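Local coordinates for protein 2-oxoglutarate carboxylase small subunit (Hydrogenobacter thermophilus, PDB 7KCT) that forms the small, biotin carboxylase-like subunit of a carboxylase, an ATP-grasp protein that holds adenosine-5'-diphosphate, bicarbonate and magnesium ions in the model, at residues A[432-436]-A[437-441]. Numbering follows the deposited sequence.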
ATOM      1  N   ASN A 432       3.999  14.882 -15.093  1.00 29.51           N
ATOM      2  CA  ASN A 432       5.012  15.802 -15.626  1.00 30.85           C
ATOM      3  C   ASN A 432       5.847  16.424 -14.513  1.00 30.90           C
ATOM      4  O   ASN A 432       7.027  16.715 -14.707  1.00 31.92           O
ATOM      5  CB  ASN A 432       4.346  16.896 -16.469  1.00 29.73           C
ATOM      6  CG  ASN A 432       3.954  16.423 -17.866  1.00 33.35           C
ATOM      7  OD1 ASN A 432       4.452  15.427 -18.349  1.00 32.12           O
ATOM      8  ND2 ASN A 432       3.067  17.142 -18.507  1.00 31.28           N
ATOM      9  N   ILE A 433       5.235  16.713 -13.360  1.00 28.67           N
ATOM     10  CA  ILE A 433       6.007  17.193 -12.216  1.00 25.52           C
ATOM     11  C   ILE A 433       7.061  16.169 -11.818  1.00 32.26           C
ATOM     12  O   ILE A 433       8.242  16.502 -11.622  1.00 28.10           O
ATOM     13  CB  ILE A 433       5.057  17.540 -11.052  1.00 25.75           C
ATOM     14  CG1 ILE A 433       4.072  18.639 -11.481  1.00 31.84           C
ATOM     15  CG2 ILE A 433       5.852  17.942  -9.845  1.00 33.90           C
ATOM     16  CD1 ILE A 433       3.013  19.022 -10.437  1.00 30.99           C
ATOM     17  N   MET A 434       6.667  14.896 -11.739  1.00 28.79           N
ATOM     18  CA  MET A 434       7.619  13.867 -11.359  1.00 26.68           C
ATOM     19  C   MET A 434       8.749  13.737 -12.382  1.00 29.37           C
ATOM     20  O   MET A 434       9.863  13.354 -12.025  1.00 31.68           O
ATOM     21  CB  MET A 434       6.914  12.516 -11.205  1.00 29.98           C
ATOM     22  CG  MET A 434       5.842  12.454 -10.105  1.00 32.00           C
ATOM     23  SD  MET A 434       6.508  12.966  -8.490  1.00 32.20           S
ATOM     24  CE  MET A 434       5.362  14.224  -7.961  1.00 30.55           C
ATOM     25  N   LYS A 435       8.495  14.070 -13.647  1.00 28.84           N
ATOM     26  CA  LYS A 435       9.544  14.038 -14.668  1.00 34.65           C
ATOM     27  C   LYS A 435      10.363  15.331 -14.747  1.00 38.71           C
ATOM     28  O   LYS A 435      11.336  15.407 -15.510  1.00 32.72           O
ATOM     29  CB  LYS A 435       8.904  13.774 -16.037  1.00 30.74           C
ATOM     30  CG  LYS A 435       8.318  12.404 -16.237  1.00 37.89           C
ATOM     31  CD  LYS A 435       7.518  12.441 -17.556  1.00 40.31           C
ATOM     32  CE  LYS A 435       7.110  11.063 -17.988  1.00 44.09           C
ATOM     33  NZ  LYS A 435       6.218  11.121 -19.178  1.00 53.37           N
ATOM     34  N   ASP A 436       9.945  16.375 -14.054  1.00 37.13           N
ATOM     35  CA  ASP A 436      10.589  17.667 -14.213  1.00 34.15           C
ATOM     36  C   ASP A 436      11.939  17.704 -13.492  1.00 37.08           C
ATOM     37  O   ASP A 436      12.039  17.305 -12.336  1.00 31.91           O
ATOM     38  CB  ASP A 436       9.677  18.754 -13.682  1.00 33.95           C
ATOM     39  CG  ASP A 436      10.373  20.114 -13.608  1.00 40.20           C
ATOM     40  OD1 ASP A 436      10.770  20.615 -14.667  1.00 39.77           O
ATOM     41  OD2 ASP A 436      10.496  20.678 -12.492  1.00 42.99           O
ATOM     42  N   LYS A 437      12.975  18.231 -14.167  1.00 40.51           N
ATOM     43  CA  LYS A 437      14.309  18.232 -13.569  1.00 42.11           C
ATOM     44  C   LYS A 437      14.343  19.036 -12.276  1.00 37.83           C
ATOM     45  O   LYS A 437      15.005  18.640 -11.325  1.00 35.76           O
ATOM     46  CB  LYS A 437      15.364  18.817 -14.501  1.00 52.59           C
ATOM     47  CG  LYS A 437      16.843  18.652 -14.102  1.00 53.61           C
ATOM     48  CD  LYS A 437      17.717  19.515 -15.045  1.00 72.57           C
ATOM     49  CE  LYS A 437      19.200  18.968 -14.979  1.00 85.15           C
ATOM     50  NZ  LYS A 437      19.665  18.538 -13.672  1.00 79.91           N
ATOM     51  N   ASP A 438      13.717  20.219 -12.239  1.00 39.73           N
ATOM     52  CA  ASP A 438      13.742  21.000 -11.009  1.00 43.19           C
ATOM     53  C   ASP A 438      13.121  20.211  -9.857  1.00 47.66           C
ATOM     54  O   ASP A 438      13.718  20.083  -8.784  1.00 41.96           O
ATOM     55  CB  ASP A 438      13.015  22.312 -11.241  1.00 38.16           C
ATOM     56  CG  ASP A 438      13.882  23.353 -11.967  1.00 53.75           C
ATOM     57  OD1 ASP A 438      15.094  23.116 -12.183  1.00 53.33           O
ATOM     58  OD2 ASP A 438      13.342  24.417 -12.333  1.00 52.11           O
ATOM     59  N   PHE A 439      11.931  19.642 -10.055  1.00 42.97           N
ATOM     60  CA  PHE A 439      11.341  18.899  -8.943  1.00 37.98           C
ATOM     61  C   PHE A 439      12.257  17.775  -8.489  1.00 33.72           C
ATOM     62  O   PHE A 439      12.528  17.626  -7.290  1.00 35.51           O
ATOM     63  CB  PHE A 439       9.961  18.359  -9.316  1.00 34.53           C
ATOM     64  CG  PHE A 439       9.317  17.592  -8.208  1.00 30.48           C
ATOM     65  CD1 PHE A 439       8.629  18.240  -7.210  1.00 36.10           C
ATOM     66  CD2 PHE A 439       9.412  16.223  -8.153  1.00 32.40           C
ATOM     67  CE1 PHE A 439       8.045  17.512  -6.147  1.00 33.47           C
ATOM     68  CE2 PHE A 439       8.804  15.485  -7.114  1.00 31.63           C
ATOM     69  CZ  PHE A 439       8.146  16.128  -6.110  1.00 27.80           C
ATOM     70  N   ARG A 440      12.800  17.017  -9.433  1.00 35.92           N
ATOM     71  CA  ARG A 440      13.696  15.918  -9.093  1.00 31.58           C
ATOM     72  C   ARG A 440      14.916  16.391  -8.312  1.00 50.08           C
ATOM     73  O   ARG A 440      15.487  15.611  -7.540  1.00 38.32           O
ATOM     74  CB  ARG A 440      14.143  15.180 -10.355  1.00 40.10           C
ATOM     75  CG  ARG A 440      13.127  14.247 -11.003  1.00 47.06           C
ATOM     76  CD  ARG A 440      13.818  13.433 -12.119  1.00 54.75           C
ATOM     77  NE  ARG A 440      14.984  12.652 -11.662  1.00 63.27           N
ATOM     78  CZ  ARG A 440      14.906  11.396 -11.229  1.00 60.50           C
ATOM     79  NH1 ARG A 440      13.725  10.799 -11.186  1.00 53.54           N
ATOM     80  NH2 ARG A 440      15.989  10.739 -10.835  1.00 53.42           N
ATOM     81  N   ASP A 441      15.346  17.648  -8.499  1.00 47.95           N
ATOM     82  CA  ASP A 441      16.522  18.138  -7.791  1.00 49.29           C
ATOM     83  C   ASP A 441      16.179  18.829  -6.474  1.00 51.58           C
ATOM     84  O   ASP A 441      17.089  19.306  -5.793  1.00 55.39           O
ATOM     85  CB  ASP A 441      17.321  19.093  -8.686  1.00 50.20           C
ATOM     86  CG  ASP A 441      18.017  18.368  -9.843  1.00 64.05           C
ATOM     87  OD1 ASP A 441      18.372  17.174  -9.681  1.00 69.57           O
ATOM     88  OD2 ASP A 441      18.210  18.991 -10.914  1.00 60.91           O
TER
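An N-cap at Asp-436 starts the short helix 437-441 directly after helix 427-435 ends, within the biotin carboxylase C-terminal region. With CG anti to the backbone N (chi1 171°), the carboxylate of Asp-436 folds over the first turn, and its OD2 accepts from Phe-439 N at 3.0 Å; the donor comes from above the carboxylate plane. Tyr-448 OH bonds to the same oxygen, which is thus gripped twice. The backbone completes the start of the helix, as Arg-440 N gives a nearly straight bond to Asp-436 O (3.0 Å).

Phe-439 reaches back to the preceding helix. Ile-433 lays its CG2 methyl over one ring face in a CH-pi contact, 4.1 Å from the ring centroid. Alongside, the bent chain of Met-434 brings SD obliquely to within 3.7 Å of Phe-439 CE2, a Met-aromatic contact. On the outer side of the short helix, Lys-437 NZ forms a salt bridge with Asp-441 OD2 (3.2 Å), one turn on.

Helix 404-417 packs on Met-434 through Met-411 and Leu-415 and pairs Asp-409 with Arg-440, while Tyr-448 and Leu-449 of helix 448-451 meet Ile-433.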